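PDB 6ZJK: ribonucleoside-diphosphate reductase subunit beta from Clostridium botulinum, which is the diiron R2 subunit of a ribonucleotide reductase and probably supplies the radical used to reduce ribonucleoside diphosphates to deoxyribonucleotides. Local coordinates for residues Leu298-Asn308 with Tyr320-Ile331. Sequence-based numbering, arbitrary orientation. Where two conformers were deposited one is given.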
loop_
_atom_site.group_PDB
_atom_site.type_symbol
_atom_site.label_atom_id
_atom_site.label_comp_id
_atom_site.label_asym_id
_atom_site.label_seq_id
_atom_site.Cartn_x
_atom_site.Cartn_y
_atom_site.Cartn_z
ATOM N N LEU A 298 -19.864 32.091 2.897
ATOM C CA LEU A 298 -20.232 30.833 2.345
ATOM C C LEU A 298 -19.204 29.751 2.627
ATOM O O LEU A 298 -19.541 28.645 2.800
ATOM C CB LEU A 298 -20.504 30.982 0.906
ATOM C CG LEU A 298 -20.856 29.731 0.222
ATOM C CD1 LEU A 298 -22.169 29.225 0.717
ATOM C CD2 LEU A 298 -20.940 30.015 -1.233
ATOM N N ILE A 299 -17.950 30.111 2.714
ATOM C CA ILE A 299 -16.912 29.208 3.040
ATOM C C ILE A 299 -17.015 28.875 4.515
ATOM O O ILE A 299 -16.784 27.783 4.901
ATOM C CB ILE A 299 -15.540 29.830 2.694
ATOM C CG1 ILE A 299 -15.337 29.890 1.198
ATOM C CG2 ILE A 299 -14.418 29.036 3.237
ATOM C CD1 ILE A 299 -14.110 30.632 0.806
ATOM N N GLU A 300 -17.335 29.851 5.330
ATOM C CA GLU A 300 -17.501 29.669 6.756
ATOM C C GLU A 300 -18.610 28.711 7.042
ATOM O O GLU A 300 -18.460 27.789 7.744
ATOM C CB GLU A 300 -17.869 30.987 7.399
ATOM C CG GLU A 300 -17.708 31.047 8.895
ATOM C CD GLU A 300 -18.630 32.065 9.597
ATOM O OE1 GLU A 300 -19.257 32.871 8.927
ATOM O OE2 GLU A 300 -18.715 32.064 10.836
ATOM N N ARG A 301 -19.726 28.948 6.437
ATOM C CA ARG A 301 -20.906 28.121 6.655
ATOM C C ARG A 301 -20.712 26.705 6.114
ATOM O O ARG A 301 -21.157 25.733 6.735
ATOM C CB ARG A 301 -22.123 28.808 6.023
ATOM C CG ARG A 301 -22.545 30.136 6.709
ATOM C CD ARG A 301 -23.847 30.724 6.106
ATOM N NE ARG A 301 -24.852 29.676 5.952
ATOM C CZ ARG A 301 -25.812 29.370 6.820
ATOM N NH1 ARG A 301 -25.969 30.063 7.949
ATOM N NH2 ARG A 301 -26.632 28.357 6.539
ATOM N N TYR A 302 -20.016 26.552 4.988
ATOM C CA TYR A 302 -19.873 25.213 4.420
ATOM C C TYR A 302 -19.007 24.331 5.310
ATOM O O TYR A 302 -19.392 23.202 5.636
ATOM C CB TYR A 302 -19.305 25.281 3.001
ATOM C CG TYR A 302 -19.172 23.934 2.324
ATOM C CD1 TYR A 302 -20.225 23.018 2.317
ATOM C CD2 TYR A 302 -17.989 23.578 1.666
ATOM C CE1 TYR A 302 -20.095 21.784 1.690
ATOM C CE2 TYR A 302 -17.853 22.350 1.041
ATOM C CZ TYR A 302 -18.904 21.458 1.055
ATOM O OH TYR A 302 -18.750 20.245 0.425
ATOM N N ILE A 303 -17.859 24.845 5.753
ATOM C CA ILE A 303 -16.961 24.048 6.581
ATOM C C ILE A 303 -17.637 23.659 7.893
ATOM O O ILE A 303 -17.544 22.505 8.333
ATOM C CB ILE A 303 -15.644 24.807 6.834
ATOM C CG1 ILE A 303 -14.980 25.226 5.509
ATOM C CG2 ILE A 303 -14.691 23.947 7.647
ATOM C CD1 ILE A 303 -14.772 24.089 4.557
ATOM N N LYS A 304 -18.349 24.604 8.526
ATOM C CA LYS A 304 -19.019 24.311 9.787
ATOM C C LYS A 304 -20.093 23.250 9.597
ATOM O O LYS A 304 -20.262 22.372 10.449
ATOM C CB LYS A 304 -19.610 25.593 10.399
ATOM C CG LYS A 304 -18.564 26.516 11.010
ATOM C CD LYS A 304 -19.153 27.771 11.686
ATOM C CE LYS A 304 -18.036 28.696 12.205
ATOM N NZ LYS A 304 -18.524 30.004 12.776
ATOM N N TYR A 305 -20.853 23.343 8.501
ATOM C CA TYR A 305 -21.873 22.340 8.205
ATOM C C TYR A 305 -21.252 20.954 8.066
ATOM O O TYR A 305 -21.825 19.956 8.519
ATOM C CB TYR A 305 -22.628 22.725 6.927
ATOM C CG TYR A 305 -23.508 21.627 6.354
ATOM C CD1 TYR A 305 -24.797 21.399 6.835
ATOM C CD2 TYR A 305 -23.041 20.815 5.328
ATOM C CE1 TYR A 305 -25.589 20.395 6.297
ATOM C CE2 TYR A 305 -23.819 19.811 4.786
ATOM C CZ TYR A 305 -25.087 19.598 5.273
ATOM O OH TYR A 305 -25.847 18.583 4.721
ATOM N N LEU A 306 -20.101 20.869 7.409
ATOM C CA LEU A 306 -19.439 19.579 7.252
ATOM C C LEU A 306 -19.019 19.001 8.596
ATOM O O LEU A 306 -19.156 17.795 8.825
ATOM C CB LEU A 306 -18.219 19.719 6.328
ATOM C CG LEU A 306 -18.529 19.888 4.841
ATOM C CD1 LEU A 306 -17.240 20.046 3.995
ATOM C CD2 LEU A 306 -19.352 18.731 4.327
ATOM N N SER A 307 -18.506 19.843 9.502
ATOM C CA SER A 307 -18.053 19.311 10.781
ATOM C C SER A 307 -19.211 18.737 11.591
ATOM O O SER A 307 -19.020 17.755 12.317
ATOM C CB SER A 307 -17.295 20.372 11.580
ATOM O OG SER A 307 -18.161 21.320 12.148
ATOM N N ASN A 308 -20.420 19.304 11.466
ATOM C CA ASN A 308 -21.572 18.734 12.169
ATOM C C ASN A 308 -21.826 17.304 11.706
ATOM O O ASN A 308 -22.066 16.410 12.525
ATOM C CB ASN A 308 -22.832 19.573 11.935
ATOM C CG ASN A 308 -22.733 20.967 12.522
ATOM O OD1 ASN A 308 -21.903 21.255 13.383
ATOM N ND2 ASN A 308 -23.584 21.845 12.041
ATOM N N TYR A 320 -21.652 23.369 15.829
ATOM C CA TYR A 320 -22.390 24.498 15.261
ATOM C C TYR A 320 -23.825 24.093 14.928
ATOM O O TYR A 320 -24.240 24.132 13.767
ATOM C CB TYR A 320 -21.659 25.013 14.021
ATOM C CG TYR A 320 -20.166 25.126 14.245
ATOM C CD1 TYR A 320 -19.635 26.201 14.952
ATOM C CD2 TYR A 320 -19.289 24.151 13.768
ATOM C CE1 TYR A 320 -18.267 26.308 15.172
ATOM C CE2 TYR A 320 -17.919 24.245 13.986
ATOM C CZ TYR A 320 -17.419 25.328 14.700
ATOM O OH TYR A 320 -16.065 25.442 14.927
ATOM N N PRO A 321 -24.630 23.747 15.941
ATOM C CA PRO A 321 -25.981 23.230 15.657
ATOM C C PRO A 321 -26.870 24.239 14.966
ATOM O O PRO A 321 -27.868 23.847 14.347
ATOM C CB PRO A 321 -26.539 22.881 17.052
ATOM C CG PRO A 321 -25.351 22.849 17.976
ATOM C CD PRO A 321 -24.374 23.853 17.386
ATOM N N GLU A 322 -26.532 25.524 15.027
ATOM C CA GLU A 322 -27.368 26.553 14.429
ATOM C C GLU A 322 -27.253 26.604 12.910
ATOM O O GLU A 322 -28.066 27.274 12.270
ATOM C CB GLU A 322 -27.027 27.916 15.054
ATOM C CG GLU A 322 -25.666 28.523 14.667
ATOM C CD GLU A 322 -24.479 27.861 15.383
ATOM O OE1 GLU A 322 -23.361 28.414 15.293
ATOM O OE2 GLU A 322 -24.665 26.832 16.083
ATOM N N ILE A 323 -26.291 25.890 12.320
ATOM C CA ILE A 323 -26.142 25.799 10.872
ATOM C C ILE A 323 -26.639 24.417 10.466
ATOM O O ILE A 323 -25.875 23.446 10.476
ATOM C CB ILE A 323 -24.682 26.001 10.440
ATOM C CG1 ILE A 323 -24.150 27.343 10.928
ATOM C CG2 ILE A 323 -24.541 25.892 8.923
ATOM C CD1 ILE A 323 -22.667 27.488 10.695
ATOM N N ASN A 324 -27.918 24.304 10.129
ATOM C CA ASN A 324 -28.507 23.006 9.834
ATOM C C ASN A 324 -28.861 22.778 8.369
ATOM O O ASN A 324 -29.074 21.622 7.984
ATOM C CB ASN A 324 -29.739 22.788 10.725
ATOM C CG ASN A 324 -30.651 23.990 10.756
ATOM O OD1 ASN A 324 -30.450 24.951 10.020
ATOM N ND2 ASN A 324 -31.627 23.968 11.648
ATOM N N LYS A 325 -28.907 23.812 7.537
ATOM C CA LYS A 325 -29.157 23.398 6.163
ATOM C C LYS A 325 -27.907 23.646 5.316
ATOM O O LYS A 325 -27.232 24.670 5.466
ATOM C CB LYS A 325 -30.363 24.133 5.556
ATOM C CG LYS A 325 -30.871 23.473 4.245
ATOM C CD LYS A 325 -31.380 22.045 4.419
ATOM C CE LYS A 325 -30.716 21.118 3.396
ATOM N NZ LYS A 325 -29.376 20.673 3.867
ATOM N N HIS A 326 -27.831 22.778 4.313
ATOM C CA HIS A 326 -26.655 22.699 3.463
ATOM C C HIS A 326 -26.522 24.001 2.686
ATOM O O HIS A 326 -27.413 24.333 1.897
ATOM C CB HIS A 326 -26.790 21.501 2.527
ATOM C CG HIS A 326 -25.533 21.136 1.815
ATOM N ND1 HIS A 326 -24.556 22.057 1.498
ATOM C CD2 HIS A 326 -25.101 19.948 1.335
ATOM C CE1 HIS A 326 -23.573 21.448 0.857
ATOM N NE2 HIS A 326 -23.881 20.169 0.745
ATOM N N PRO A 327 -25.439 24.760 2.866
ATOM C CA PRO A 327 -25.352 26.079 2.224
ATOM C C PRO A 327 -24.928 26.047 0.764
ATOM O O PRO A 327 -25.059 27.075 0.085
ATOM C CB PRO A 327 -24.313 26.811 3.087
ATOM C CG PRO A 327 -23.446 25.707 3.614
ATOM C CD PRO A 327 -24.320 24.505 3.788
ATOM N N MET A 328 -24.422 24.915 0.258
ATOM C CA MET A 328 -24.002 24.774 -1.135
ATOM C C MET A 328 -24.522 23.446 -1.687
ATOM O O MET A 328 -23.758 22.575 -2.093
ATOM C CB MET A 328 -22.480 24.806 -1.280
ATOM C CG MET A 328 -21.761 25.961 -0.626
ATOM S SD MET A 328 -19.985 25.788 -0.898
ATOM C CE MET A 328 -19.889 25.930 -2.683
ATOM N N GLU A 329 -25.845 23.277 -1.714
ATOM C CA GLU A 329 -26.442 21.974 -2.004
ATOM C C GLU A 329 -26.051 21.421 -3.377
ATOM O O GLU A 329 -26.079 20.196 -3.570
ATOM C CB GLU A 329 -27.962 22.040 -1.845
ATOM C CG GLU A 329 -28.556 20.654 -1.870
ATOM C CD GLU A 329 -29.755 20.501 -0.972
ATOM O OE1 GLU A 329 -29.916 21.326 -0.041
ATOM O OE2 GLU A 329 -30.508 19.523 -1.177
ATOM N N TRP A 330 -25.766 22.311 -4.336
ATOM C CA TRP A 330 -25.461 21.875 -5.695
ATOM C C TRP A 330 -24.246 20.961 -5.755
ATOM O O TRP A 330 -24.135 20.175 -6.699
ATOM C CB TRP A 330 -25.226 23.088 -6.603
ATOM C CG TRP A 330 -24.034 23.917 -6.195
ATOM C CD1 TRP A 330 -24.030 25.000 -5.348
ATOM C CD2 TRP A 330 -22.672 23.732 -6.615
ATOM N NE1 TRP A 330 -22.747 25.491 -5.218
ATOM C CE2 TRP A 330 -21.898 24.733 -5.984
ATOM C CE3 TRP A 330 -22.031 22.812 -7.452
ATOM C CZ2 TRP A 330 -20.517 24.845 -6.173
ATOM C CZ3 TRP A 330 -20.644 22.929 -7.646
ATOM C CH2 TRP A 330 -19.910 23.933 -7.003
ATOM N N ILE A 331 -23.345 21.036 -4.771
ATOM C CA ILE A 331 -22.109 20.249 -4.788
ATOM C C ILE A 331 -22.398 18.747 -4.791
ATOM O O ILE A 331 -21.663 17.958 -5.407
ATOM C CB ILE A 331 -21.223 20.633 -3.588
ATOM C CG1 ILE A 331 -20.520 21.959 -3.830
ATOM C CG2 ILE A 331 -20.138 19.601 -3.362
ATOM C CD1 ILE A 331 -19.607 22.343 -2.687
HETATM O O HOH W 1 -21.311 18.445 0.095
#
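Y302 and Y305 both carry CG anti to the backbone N (chi1 -178° and 168°), which swings their rings to the side of the helix where H326 lies. H326 CG is likewise anti to its own backbone N. The H326 ring makes an offset stack with Y305, the centroids 4.6 Å apart and the planes at 29°. H326 CA also makes a CH-pi contact over the Y305 face. Y302 meets H326 rim to rim, with CE1 3.6 Å from H326 CE1. One water joins Y302 OH to H326 NE2. H326 ND1 accepts the backbone N-H of M328, which, with the stack and the water, limits the rotation of the imidazole. In the M328 conformer given here, SD lies over one face of Y302, 4.1 Å from the ring centroid, while L306 covers the opposite face. P327 fits between R301, Y302 and Y305.

At the other end, K304 CG makes a CH-pi contact over the face of the Y320 ring, 3.7 Å from the ring centroid. K304 NZ continues to a salt bridge with E300 OE2. The N308 amide bonds Y320 twice: OD1 accepts from Y320 N at 3.2 Å, and ND2 donates to Y320 O at 2.9 Å. Y320 O also takes I323 N in the type I beta turn from Y320 to I323.

Helix 190-220 packs against I303, L306 and I331. The arrangement is an aromatic cluster where the loop leading into helix 330-334 runs along helix 296-313 of the all-helical R2 fold.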